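Local coordinates for protein glycerol Dehydrogenase (Unidentified, PDB 5XN8) that probably catalyses the NAD-dependent oxidation of glycerol to dihydroxyacetone, as a metal-dependent member of the iron-containing alcohol dehydrogenase family, at residues 16-21 with 45-50; 24-29 with 53-58; 278-283 with 295-300; 328-333 with 343-348. One frame throughout, in Å; residues are numbered along the deposited sequence.

Contact 1: residues 16-21 with 45-50; sequences DASTLF and GDKVLN
Val-48, on the helix 38-54, sends its two methyls to Ser-18 in the weakly bonded helical turn around 17-20 and to Phe-21 just after it. CG1 stands anti to the backbone N (chi1 167°) and meets the ring of Phe-21 at its edge, near the ring plane, with CE1 4.0 Å away. CG2, beside the backbone N, lies against Ser-18 instead, 3.6 Å from Ser-18 O and nearly as close to its CB. One valine therefore touches both an aromatic edge and a backbone carbonyl.

Beside it, Thr-19 and Lys-47 cross obliquely. Thr-19 CG2 rests 3.7 Å from Lys-47 O and also touches CB, CG and CD of that lysine, so the aliphatic part of the side chain does the packing. Thr-19 holds OG1 between its backbone N and carbonyl carbon (chi1 49°). From there OG1 donates a 2.8 Å hydrogen bond to Asp-16 O, tilted 31° from the carbonyl plane, and Thr-19 N reaches the same oxygen from the same face. Ser-18 OG passes 3.8 Å from Lys-47 CD, but its hydrogen bond is to Asp-153 at the end of the strand 149-153. The ring of Phe-21 packs on the strands 149-153 and 111-115, which seats the turn against the Rossmann-like parallel sheet.

Polar linkage across the contact runs through one water, which donates to Ser-18 O at 3.0 Å and to Val-48 O at 2.8 Å. Methyl packing and this water bridge together join the two segments, while Lys-47 NZ and Asp-16 OD1, 5.7 Å apart, could attract each other only at a distance.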
loop_
_atom_site.group_PDB
_atom_site.type_symbol
_atom_site.label_atom_id
_atom_site.label_comp_id
_atom_site.label_asym_id
_atom_site.label_seq_id
_atom_site.Cartn_x
_atom_site.Cartn_y
_atom_site.Cartn_z
ATOM N N ASP A 16 36.414 2.833 25.137
ATOM C CA ASP A 16 37.153 3.148 26.375
ATOM C C ASP A 16 36.275 3.263 27.635
ATOM O O ASP A 16 36.646 3.938 28.584
ATOM C CB ASP A 16 37.995 4.415 26.191
ATOM C CG ASP A 16 38.906 4.341 24.973
ATOM O OD1 ASP A 16 39.715 3.388 24.870
ATOM O OD2 ASP A 16 38.809 5.232 24.102
ATOM N N ALA A 17 35.135 2.576 27.660
ATOM C CA ALA A 17 34.235 2.611 28.814
ATOM C C ALA A 17 34.853 2.020 30.082
ATOM O O ALA A 17 34.491 2.421 31.186
ATOM C CB ALA A 17 32.925 1.911 28.492
ATOM N N SER A 18 35.794 1.093 29.935
ATOM C CA SER A 18 36.455 0.466 31.084
ATOM C C SER A 18 37.425 1.410 31.824
ATOM O O SER A 18 37.788 1.149 32.978
ATOM C CB SER A 18 37.173 -0.816 30.657
ATOM O OG SER A 18 38.028 -0.614 29.536
ATOM N N THR A 19 37.843 2.486 31.145
ATOM C CA THR A 19 38.672 3.544 31.729
ATOM C C THR A 19 37.904 4.848 32.029
ATOM O O THR A 19 38.482 5.778 32.593
ATOM C CB THR A 19 39.846 3.885 30.788
ATOM O OG1 THR A 19 39.345 4.096 29.459
ATOM C CG2 THR A 19 40.881 2.752 30.792
ATOM N N LEU A 20 36.620 4.916 31.657
ATOM C CA LEU A 20 35.781 6.102 31.868
ATOM C C LEU A 20 34.667 5.932 32.913
ATOM O O LEU A 20 33.997 6.911 33.252
ATOM C CB LEU A 20 35.150 6.527 30.532
ATOM C CG LEU A 20 36.087 7.088 29.465
ATOM C CD1 LEU A 20 35.320 7.263 28.158
ATOM C CD2 LEU A 20 36.710 8.407 29.909
ATOM N N PHE A 21 34.470 4.720 33.427
ATOM C CA PHE A 21 33.350 4.426 34.339
ATOM C C PHE A 21 33.618 4.831 35.790
ATOM O O PHE A 21 32.710 4.754 36.619
ATOM C CB PHE A 21 32.956 2.944 34.237
ATOM C CG PHE A 21 33.762 2.011 35.119
ATOM C CD1 PHE A 21 35.031 1.561 34.743
ATOM C CD2 PHE A 21 33.229 1.556 36.314
ATOM C CE1 PHE A 21 35.749 0.700 35.557
ATOM C CE2 PHE A 21 33.949 0.699 37.143
ATOM C CZ PHE A 21 35.208 0.265 36.760
ATOM N N GLY A 45 42.737 -5.549 32.803
ATOM C CA GLY A 45 42.747 -5.316 34.244
ATOM C C GLY A 45 43.582 -4.116 34.645
ATOM O O GLY A 45 43.136 -3.284 35.444
ATOM N N ASP A 46 44.789 -4.025 34.086
ATOM C CA ASP A 46 45.717 -2.936 34.416
ATOM C C ASP A 46 45.195 -1.550 34.024
ATOM O O ASP A 46 45.444 -0.578 34.752
ATOM C CB ASP A 46 47.097 -3.194 33.787
ATOM C CG ASP A 46 47.819 -4.377 34.425
ATOM O OD1 ASP A 46 47.917 -4.398 35.671
ATOM O OD2 ASP A 46 48.314 -5.279 33.696
ATOM N N LYS A 47 44.476 -1.459 32.898
ATOM C CA LYS A 47 43.849 -0.190 32.490
ATOM C C LYS A 47 42.716 0.226 33.427
ATOM O O LYS A 47 42.608 1.392 33.784
ATOM C CB LYS A 47 43.353 -0.220 31.032
ATOM C CG LYS A 47 42.221 -1.163 30.658
ATOM C CD LYS A 47 41.771 -0.926 29.229
ATOM C CE LYS A 47 42.840 -1.318 28.216
ATOM N NZ LYS A 47 42.319 -1.310 26.824
ATOM N N VAL A 48 41.883 -0.737 33.818
ATOM C CA VAL A 48 40.746 -0.504 34.733
ATOM C C VAL A 48 41.222 0.015 36.081
ATOM O O VAL A 48 40.650 0.964 36.615
ATOM C CB VAL A 48 39.903 -1.793 34.939
ATOM C CG1 VAL A 48 38.924 -1.669 36.107
ATOM C CG2 VAL A 48 39.147 -2.140 33.666
ATOM N N LEU A 49 42.260 -0.615 36.621
ATOM C CA LEU A 49 42.841 -0.195 37.891
ATOM C C LEU A 49 43.421 1.220 37.825
ATOM O O LEU A 49 43.194 2.016 38.732
ATOM C CB LEU A 49 43.911 -1.191 38.364
ATOM C CG LEU A 49 43.415 -2.592 38.744
ATOM C CD1 LEU A 49 44.584 -3.560 38.888
ATOM C CD2 LEU A 49 42.574 -2.569 40.013
ATOM N N ASN A 50 44.155 1.530 36.756
ATOM C CA ASN A 50 44.712 2.884 36.561
ATOM C C ASN A 50 43.625 3.961 36.454
ATOM O O ASN A 50 43.793 5.068 36.967
ATOM C CB ASN A 50 45.612 2.953 35.319
ATOM C CG ASN A 50 46.969 2.288 35.527
ATOM O OD1 ASN A 50 47.426 2.077 36.660
ATOM N ND2 ASN A 50 47.633 1.965 34.421
HETATM O O HOH W 1 38.647 2.582 35.438
#

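Contact 2: residues 24-29 with 53-58; sequences YAKNLA and HSHDIS
The imidazole ring of His-55 meets Lys-26 at its edge: NZ lies near the ring plane, 4.0 Å from CD2, and neither face of the ring is used by the 24-29 segment. The lysine and histidine side chains cross at about a right angle, and the closest approach between them is from NZ to His-55 CB at 3.6 Å. Lys-26 NZ also makes a weak hydrogen bond of 3.4 Å to His-55 O, so the ammonium group is shared loosely between this carbonyl and the ring edge. Extension of the lysine begins with CG anti to the backbone N (chi1 180°); the later bend at chi3 (14°) is close to eclipsed. His-55 ND1 is bonded to Gly-51 O, in the last turn of the preceding helix 38-54, which helps fix the ring's rotation.

Next to this polar part, Ile-57 supplies the apolar one. Its CD1 comes 3.7 Å from Lys-26 N, with Lys-26 CB and Ala-25 CB a little farther off, while CG2 lies more loosely against Ala-29 O.

The contact joins the exit of the helix 22-25 to the loop in which the helix 38-54 turns into the strand 58-63. Ile-57 packs on Phe-32 of the strand 31-36, and Ser-58 pairs through its backbone with Glu-30 and Phe-32. On another side, Tyr-24 packs on the strands 10-14 and 149-153 and touches Gly-192 of the second subunit.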
loop_
_atom_site.group_PDB
_atom_site.type_symbol
_atom_site.label_atom_id
_atom_site.label_comp_id
_atom_site.label_asym_id
_atom_site.label_seq_id
_atom_site.Cartn_x
_atom_site.Cartn_y
_atom_site.Cartn_z
ATOM N N TYR A 24 31.232 7.415 37.734
ATOM C CA TYR A 24 29.986 6.883 38.280
ATOM C C TYR A 24 30.243 5.897 39.420
ATOM O O TYR A 24 29.468 5.839 40.376
ATOM C CB TYR A 24 29.155 6.210 37.186
ATOM C CG TYR A 24 28.819 7.109 36.004
ATOM C CD1 TYR A 24 29.696 7.230 34.936
ATOM C CD2 TYR A 24 27.605 7.808 35.937
ATOM C CE1 TYR A 24 29.393 8.022 33.831
ATOM C CE2 TYR A 24 27.290 8.606 34.850
ATOM C CZ TYR A 24 28.187 8.716 33.794
ATOM O OH TYR A 24 27.891 9.502 32.700
ATOM N N ALA A 25 31.327 5.127 39.314
ATOM C CA ALA A 25 31.703 4.143 40.334
ATOM C C ALA A 25 32.073 4.788 41.664
ATOM O O ALA A 25 31.713 4.276 42.723
ATOM C CB ALA A 25 32.854 3.279 39.831
ATOM N N LYS A 26 32.777 5.917 41.599
ATOM C CA LYS A 26 33.125 6.720 42.782
ATOM C C LYS A 26 31.953 6.966 43.748
ATOM O O LYS A 26 32.145 6.939 44.969
ATOM C CB LYS A 26 33.733 8.054 42.334
ATOM C CG LYS A 26 34.137 9.004 43.460
ATOM C CD LYS A 26 34.987 10.198 43.021
ATOM C CE LYS A 26 35.042 10.484 41.512
ATOM N NZ LYS A 26 36.213 11.342 41.190
ATOM N N ASN A 27 30.761 7.207 43.202
ATOM C CA ASN A 27 29.545 7.422 44.004
ATOM C C ASN A 27 28.957 6.146 44.622
ATOM O O ASN A 27 28.133 6.236 45.534
ATOM C CB ASN A 27 28.458 8.118 43.162
ATOM C CG ASN A 27 28.877 9.499 42.684
ATOM O OD1 ASN A 27 28.916 9.765 41.487
ATOM N ND2 ASN A 27 29.195 10.376 43.614
ATOM N N LEU A 28 29.345 4.970 44.123
ATOM C CA LEU A 28 28.881 3.687 44.689
ATOM C C LEU A 28 29.688 3.267 45.914
ATOM O O LEU A 28 29.125 2.763 46.891
ATOM C CB LEU A 28 28.920 2.555 43.651
ATOM C CG LEU A 28 27.852 2.533 42.554
ATOM C CD1 LEU A 28 28.133 1.394 41.597
ATOM C CD2 LEU A 28 26.453 2.411 43.143
ATOM N N ALA A 29 31.005 3.454 45.856
ATOM C CA ALA A 29 31.892 3.097 46.958
ATOM C C ALA A 29 33.230 3.811 46.847
ATOM O O ALA A 29 33.622 4.258 45.764
ATOM C CB ALA A 29 32.105 1.593 46.990
ATOM N N HIS A 53 41.960 4.403 39.909
ATOM C CA HIS A 53 42.928 5.184 40.692
ATOM C C HIS A 53 42.867 6.678 40.346
ATOM O O HIS A 53 42.930 7.520 41.244
ATOM C CB HIS A 53 44.364 4.655 40.506
ATOM C CG HIS A 53 44.673 3.411 41.285
ATOM N ND1 HIS A 53 44.386 3.272 42.628
ATOM C CD2 HIS A 53 45.286 2.260 40.914
ATOM C CE1 HIS A 53 44.786 2.082 43.042
ATOM N NE2 HIS A 53 45.336 1.449 42.021
ATOM N N SER A 54 42.722 7.004 39.060
ATOM C CA SER A 54 42.665 8.405 38.616
ATOM C C SER A 54 41.440 9.175 39.133
ATOM O O SER A 54 41.488 10.404 39.220
ATOM C CB SER A 54 42.759 8.509 37.088
ATOM O OG SER A 54 41.572 8.060 36.458
ATOM N N HIS A 55 40.359 8.466 39.472
ATOM C CA HIS A 55 39.228 9.073 40.201
ATOM C C HIS A 55 39.298 8.872 41.730
ATOM O O HIS A 55 38.275 8.969 42.408
ATOM C CB HIS A 55 37.874 8.561 39.673
ATOM C CG HIS A 55 37.631 8.838 38.221
ATOM N ND1 HIS A 55 37.985 7.941 37.240
ATOM C CD2 HIS A 55 37.036 9.877 37.585
ATOM C CE1 HIS A 55 37.633 8.419 36.058
ATOM N NE2 HIS A 55 37.060 9.595 36.240
ATOM N N ASP A 56 40.491 8.613 42.269
ATOM C CA ASP A 56 40.710 8.471 43.718
ATOM C C ASP A 56 39.835 7.376 44.347
ATOM O O ASP A 56 38.998 7.638 45.211
ATOM C CB ASP A 56 40.513 9.827 44.417
ATOM C CG ASP A 56 41.165 9.886 45.793
ATOM O OD1 ASP A 56 42.382 9.623 45.897
ATOM O OD2 ASP A 56 40.443 10.184 46.773
ATOM N N ILE A 57 40.039 6.151 43.877
ATOM C CA ILE A 57 39.347 4.971 44.400
ATOM C C ILE A 57 40.417 3.939 44.743
ATOM O O ILE A 57 41.247 3.605 43.905
ATOM C CB ILE A 57 38.341 4.394 43.367
ATOM C CG1 ILE A 57 37.392 5.492 42.867
ATOM C CG2 ILE A 57 37.536 3.239 43.959
ATOM C CD1 ILE A 57 36.306 5.007 41.939
ATOM N N SER A 58 40.392 3.455 45.982
ATOM C CA SER A 58 41.347 2.449 46.464
ATOM C C SER A 58 40.959 1.075 45.921
ATOM O O SER A 58 39.777 0.750 45.865
ATOM C CB SER A 58 41.367 2.430 47.998
ATOM O OG SER A 58 42.223 1.416 48.494
#

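Contact 3: residues 278-283 with 295-300; sequences GTLAQL and TVLGFC
Leu-280 and Leu-297 meet at about a right angle in an antiparallel helix pair of the all-helical, metal-binding half of the iron-containing alcohol dehydrogenase fold. The axes of the short segments approach to 10.8 Å and run at 167°, a wide spacing bridged by branched aliphatic side chains. Both branches of Leu-280 touch Leu-297 CD2, with CD2 to CD2 the tighter of the two at 3.6 Å. The torsion chi1 of Leu-280, -103°, lies away from the usual staggered positions.

Against Val-296 the same leucine behaves differently. The two side chains slide past each other in opposite directions, Leu-280 CG lying 4.1 Å from Val-296 CG1. Leu-283, one turn further along, reaches Val-296 tip to tip, its CD1 3.8 Å from CG2 and also close to CB. Val-296 thus faces two leucines of the other helix, passing one and meeting the other at the tip; CG1 anti to its backbone N (chi1 173°) is the methyl placed against Leu-280 CG.

The packing continues beyond the pair. Leu-283 and Thr-279 lie on Phe-177 of the helix 162-185, which also carries the metal ligand Asp-171, and Val-296 touches Tyr-207 of the helix 197-223. His-271, another ligand of the zinc ion, begins the helix 271-285. The contact is therefore buried helix packing at some distance from the metal centre, with the Cys-300 side chain about 14 Å from the zinc ion. Cys-300 makes the slacker contribution, its SG 4.4 Å from Leu-280 CD1, and both residues also rest on Val-307.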
loop_
_atom_site.group_PDB
_atom_site.type_symbol
_atom_site.label_atom_id
_atom_site.label_comp_id
_atom_site.label_asym_id
_atom_site.label_seq_id
_atom_site.Cartn_x
_atom_site.Cartn_y
_atom_site.Cartn_z
ATOM N N GLY A 278 17.253 -23.793 19.227
ATOM C CA GLY A 278 16.089 -23.892 20.100
ATOM C C GLY A 278 14.969 -22.918 19.773
ATOM O O GLY A 278 13.802 -23.253 19.942
ATOM N N THR A 279 15.332 -21.724 19.311
ATOM C CA THR A 279 14.367 -20.745 18.809
ATOM C C THR A 279 13.655 -21.250 17.565
ATOM O O THR A 279 12.441 -21.066 17.416
ATOM C CB THR A 279 15.056 -19.408 18.480
ATOM O OG1 THR A 279 15.715 -18.927 19.650
ATOM C CG2 THR A 279 14.049 -18.353 18.019
ATOM N N LEU A 280 14.416 -21.869 16.674
ATOM C CA LEU A 280 13.864 -22.470 15.464
ATOM C C LEU A 280 12.901 -23.598 15.775
ATOM O O LEU A 280 11.857 -23.728 15.128
ATOM C CB LEU A 280 14.985 -22.947 14.522
ATOM C CG LEU A 280 15.197 -21.992 13.341
ATOM C CD1 LEU A 280 16.650 -22.028 12.847
ATOM C CD2 LEU A 280 14.172 -22.287 12.245
ATOM N N ALA A 281 13.248 -24.401 16.778
ATOM C CA ALA A 281 12.348 -25.432 17.288
ATOM C C ALA A 281 11.077 -24.824 17.887
ATOM O O ALA A 281 9.997 -25.374 17.709
ATOM C CB ALA A 281 13.066 -26.292 18.317
ATOM N N GLN A 282 11.205 -23.704 18.597
ATOM C CA GLN A 282 10.036 -23.005 19.152
ATOM C C GLN A 282 9.094 -22.473 18.067
ATOM O O GLN A 282 7.882 -22.504 18.254
ATOM C CB GLN A 282 10.449 -21.871 20.099
ATOM C CG GLN A 282 9.254 -21.154 20.739
ATOM C CD GLN A 282 9.642 -20.025 21.656
ATOM O OE1 GLN A 282 10.536 -20.152 22.484
ATOM N NE2 GLN A 282 8.952 -18.914 21.530
ATOM N N LEU A 283 9.638 -22.004 16.943
ATOM C CA LEU A 283 8.811 -21.508 15.834
ATOM C C LEU A 283 7.922 -22.589 15.221
ATOM O O LEU A 283 6.756 -22.348 14.911
ATOM C CB LEU A 283 9.682 -20.901 14.729
ATOM C CG LEU A 283 10.509 -19.658 15.035
ATOM C CD1 LEU A 283 11.266 -19.245 13.783
ATOM C CD2 LEU A 283 9.657 -18.523 15.564
ATOM N N THR A 295 12.839 -15.847 7.614
ATOM C CA THR A 295 13.648 -14.717 8.078
ATOM C C THR A 295 14.656 -15.129 9.162
ATOM O O THR A 295 15.784 -14.630 9.176
ATOM C CB THR A 295 12.818 -13.497 8.565
ATOM O OG1 THR A 295 13.574 -12.842 9.591
ATOM C CG2 THR A 295 11.522 -13.819 9.181
ATOM N N VAL A 296 14.253 -16.043 10.048
ATOM C CA VAL A 296 15.120 -16.553 11.111
ATOM C C VAL A 296 16.172 -17.521 10.559
ATOM O O VAL A 296 17.342 -17.446 10.932
ATOM C CB VAL A 296 14.302 -17.219 12.236
ATOM C CG1 VAL A 296 15.208 -17.894 13.263
ATOM C CG2 VAL A 296 13.429 -16.185 12.921
ATOM N N LEU A 297 15.751 -18.442 9.699
ATOM C CA LEU A 297 16.679 -19.311 8.986
ATOM C C LEU A 297 17.709 -18.489 8.196
ATOM O O LEU A 297 18.919 -18.753 8.269
ATOM C CB LEU A 297 15.925 -20.221 8.013
ATOM C CG LEU A 297 15.162 -21.421 8.558
ATOM C CD1 LEU A 297 14.329 -22.018 7.437
ATOM C CD2 LEU A 297 16.079 -22.478 9.191
ATOM N N GLY A 298 17.212 -17.495 7.458
ATOM C CA GLY A 298 18.048 -16.590 6.682
ATOM C C GLY A 298 19.037 -15.818 7.514
ATOM O O GLY A 298 20.196 -15.697 7.137
ATOM N N PHE A 299 18.587 -15.320 8.659
ATOM C CA PHE A 299 19.465 -14.637 9.613
ATOM C C PHE A 299 20.547 -15.576 10.132
ATOM O O PHE A 299 21.739 -15.245 10.052
ATOM C CB PHE A 299 18.664 -14.063 10.785
ATOM C CG PHE A 299 19.516 -13.462 11.866
ATOM C CD1 PHE A 299 20.012 -12.169 11.736
ATOM C CD2 PHE A 299 19.822 -14.184 13.018
ATOM C CE1 PHE A 299 20.825 -11.615 12.709
ATOM C CE2 PHE A 299 20.620 -13.632 14.004
ATOM C CZ PHE A 299 21.125 -12.345 13.846
ATOM N N CYS A 300 20.129 -16.730 10.657
ATOM C CA CYS A 300 21.055 -17.732 11.205
ATOM C C CYS A 300 22.130 -18.202 10.198
ATOM O O CYS A 300 23.311 -18.214 10.526
ATOM C CB CYS A 300 20.286 -18.951 11.758
ATOM S SG CYS A 300 19.453 -18.728 13.340
#

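Contact 4: residues 328-333 with 343-348; sequences ATCAEG and VTPEQV
Cys-330 and Pro-345 face each other where the helix 318-329 has ended and the helix 345-363 starts, and the cysteine carries the close packing. Its SG, anti to the carbonyl carbon (chi1 -62°), points into the N-terminal turn of the second helix. There it lies 3.8 Å from both Pro-345 N and Thr-344 C, the two atoms of the peptide bond leading into the proline. The same sulfur touches a methyl of each nearby valine, Val-343 CG1 and Val-348 CG2, both at 4.0 Å, while Cys-330 CB meets Pro-345 CG at 4.1 Å.

Beside the sulfur, Val-348 turns its other methyl to Thr-329, lying across it at a slant. CG1 stands anti to the valine N (chi1 166°) and lies 4.1 Å from Thr-329 CG2. Thr-329 OG1 bonds back to Val-325 O within its own helix. Ile-336 of the intervening loop packs on Thr-329, Val-343 and Val-348.

Toward solvent the fit slackens. Thr-344, the N-cap residue, directs its CB away from Cys-330, and the exposed Glu-346 takes no part in the packing.

Dispersion and hydrophobic burial hold this corner between consecutive helices, since neither segment offers the other a polar bond. Through Thr-329, which also touches Ala-255 and Ile-256, the corner packs against the helix 252-260, which carries the zinc ligand His-254, about 9 Å from the Thr-329 side chain.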
loop_
_atom_site.group_PDB
_atom_site.type_symbol
_atom_site.label_atom_id
_atom_site.label_comp_id
_atom_site.label_asym_id
_atom_site.label_seq_id
_atom_site.Cartn_x
_atom_site.Cartn_y
_atom_site.Cartn_z
ATOM N N ALA A 328 13.839 -34.178 28.824
ATOM C CA ALA A 328 14.559 -33.268 29.709
ATOM C C ALA A 328 14.114 -31.813 29.533
ATOM O O ALA A 328 14.183 -31.035 30.484
ATOM C CB ALA A 328 16.063 -33.401 29.500
ATOM N N THR A 329 13.661 -31.463 28.325
ATOM C CA THR A 329 13.049 -30.161 28.037
ATOM C C THR A 329 11.764 -29.932 28.834
ATOM O O THR A 329 11.544 -28.834 29.341
ATOM C CB THR A 329 12.720 -30.013 26.528
ATOM O OG1 THR A 329 13.907 -30.172 25.752
ATOM C CG2 THR A 329 12.129 -28.640 26.209
ATOM N N CYS A 330 10.922 -30.960 28.929
ATOM C CA CYS A 330 9.608 -30.855 29.594
ATOM C C CYS A 330 9.624 -31.197 31.088
ATOM O O CYS A 330 8.565 -31.346 31.696
ATOM C CB CYS A 330 8.594 -31.734 28.857
ATOM S SG CYS A 330 8.347 -31.200 27.153
ATOM N N ALA A 331 10.816 -31.307 31.677
ATOM C CA ALA A 331 10.969 -31.572 33.103
ATOM C C ALA A 331 10.278 -30.508 33.953
ATOM O O ALA A 331 10.177 -29.353 33.554
ATOM C CB ALA A 331 12.446 -31.654 33.463
ATOM N N GLU A 332 9.816 -30.911 35.130
ATOM C CA GLU A 332 9.133 -29.999 36.042
ATOM C C GLU A 332 10.049 -28.830 36.425
ATOM O O GLU A 332 11.206 -29.036 36.802
ATOM C CB GLU A 332 8.665 -30.742 37.292
ATOM C CG GLU A 332 7.676 -29.953 38.146
ATOM C CD GLU A 332 7.607 -30.436 39.582
ATOM O OE1 GLU A 332 8.670 -30.709 40.187
ATOM O OE2 GLU A 332 6.484 -30.521 40.121
ATOM N N GLY A 333 9.524 -27.613 36.300
ATOM C CA GLY A 333 10.276 -26.392 36.577
ATOM C C GLY A 333 10.832 -25.706 35.345
ATOM O O GLY A 333 11.289 -24.563 35.433
ATOM N N VAL A 343 2.236 -28.405 26.026
ATOM C CA VAL A 343 3.446 -29.007 25.466
ATOM C C VAL A 343 3.673 -30.377 26.102
ATOM O O VAL A 343 3.549 -30.528 27.317
ATOM C CB VAL A 343 4.706 -28.132 25.688
ATOM C CG1 VAL A 343 5.920 -28.781 25.023
ATOM C CG2 VAL A 343 4.494 -26.702 25.178
ATOM N N THR A 344 4.006 -31.362 25.261
ATOM C CA THR A 344 4.345 -32.722 25.700
ATOM C C THR A 344 5.716 -33.095 25.138
ATOM O O THR A 344 6.168 -32.486 24.161
ATOM C CB THR A 344 3.277 -33.751 25.241
ATOM O OG1 THR A 344 3.587 -35.050 25.746
ATOM C CG2 THR A 344 3.150 -33.841 23.750
ATOM N N PRO A 345 6.401 -34.086 25.753
ATOM C CA PRO A 345 7.678 -34.525 25.170
ATOM C C PRO A 345 7.579 -34.999 23.715
ATOM O O PRO A 345 8.551 -34.874 22.977
ATOM C CB PRO A 345 8.104 -35.673 26.091
ATOM C CG PRO A 345 7.483 -35.348 27.400
ATOM C CD PRO A 345 6.153 -34.742 27.056
ATOM N N GLU A 346 6.419 -35.525 23.312
ATOM C CA GLU A 346 6.177 -35.916 21.911
ATOM C C GLU A 346 6.185 -34.714 20.958
ATOM O O GLU A 346 6.728 -34.797 19.860
ATOM C CB GLU A 346 4.847 -36.678 21.760
ATOM C CG GLU A 346 4.811 -38.064 22.403
ATOM C CD GLU A 346 4.403 -38.088 23.878
ATOM O OE1 GLU A 346 4.405 -37.019 24.551
ATOM O OE2 GLU A 346 4.114 -39.197 24.373
ATOM N N GLN A 347 5.605 -33.599 21.384
ATOM C CA GLN A 347 5.464 -32.431 20.510
ATOM C C GLN A 347 6.747 -31.579 20.454
ATOM O O GLN A 347 6.942 -30.854 19.476
ATOM C CB GLN A 347 4.199 -31.623 20.839
ATOM C CG GLN A 347 4.373 -30.298 21.560
ATOM C CD GLN A 347 3.040 -29.621 21.874
ATOM O OE1 GLN A 347 2.018 -30.298 22.116
ATOM N NE2 GLN A 347 3.031 -28.270 21.896
ATOM N N VAL A 348 7.604 -31.662 21.476
ATOM C CA VAL A 348 8.968 -31.090 21.391
ATOM C C VAL A 348 9.886 -31.947 20.482
ATOM O O VAL A 348 10.671 -31.402 19.712
ATOM C CB VAL A 348 9.600 -30.873 22.799
ATOM C CG1 VAL A 348 11.106 -30.609 22.751
ATOM C CG2 VAL A 348 8.912 -29.723 23.507
#

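Along the chain, contacts 1 and 2 cross, their segments alternating, and both close before contact 3 opens; contact 4 follows it. Contacts 1 and 2 have centres 11 Å apart, share the helix 38-54 and belong to the nucleotide-binding half built on the six-stranded parallel sheet, where both also touch the second subunit. Contacts 3 and 4, 20 Å apart between centres, lie in the helical half, and their nearest atoms stay about 6 Å apart. The two pairs sit on opposite sides of the chain's centre, with 38 to 49 Å between centres. This separation mirrors the two-domain architecture, with the zinc site lying between the pairs.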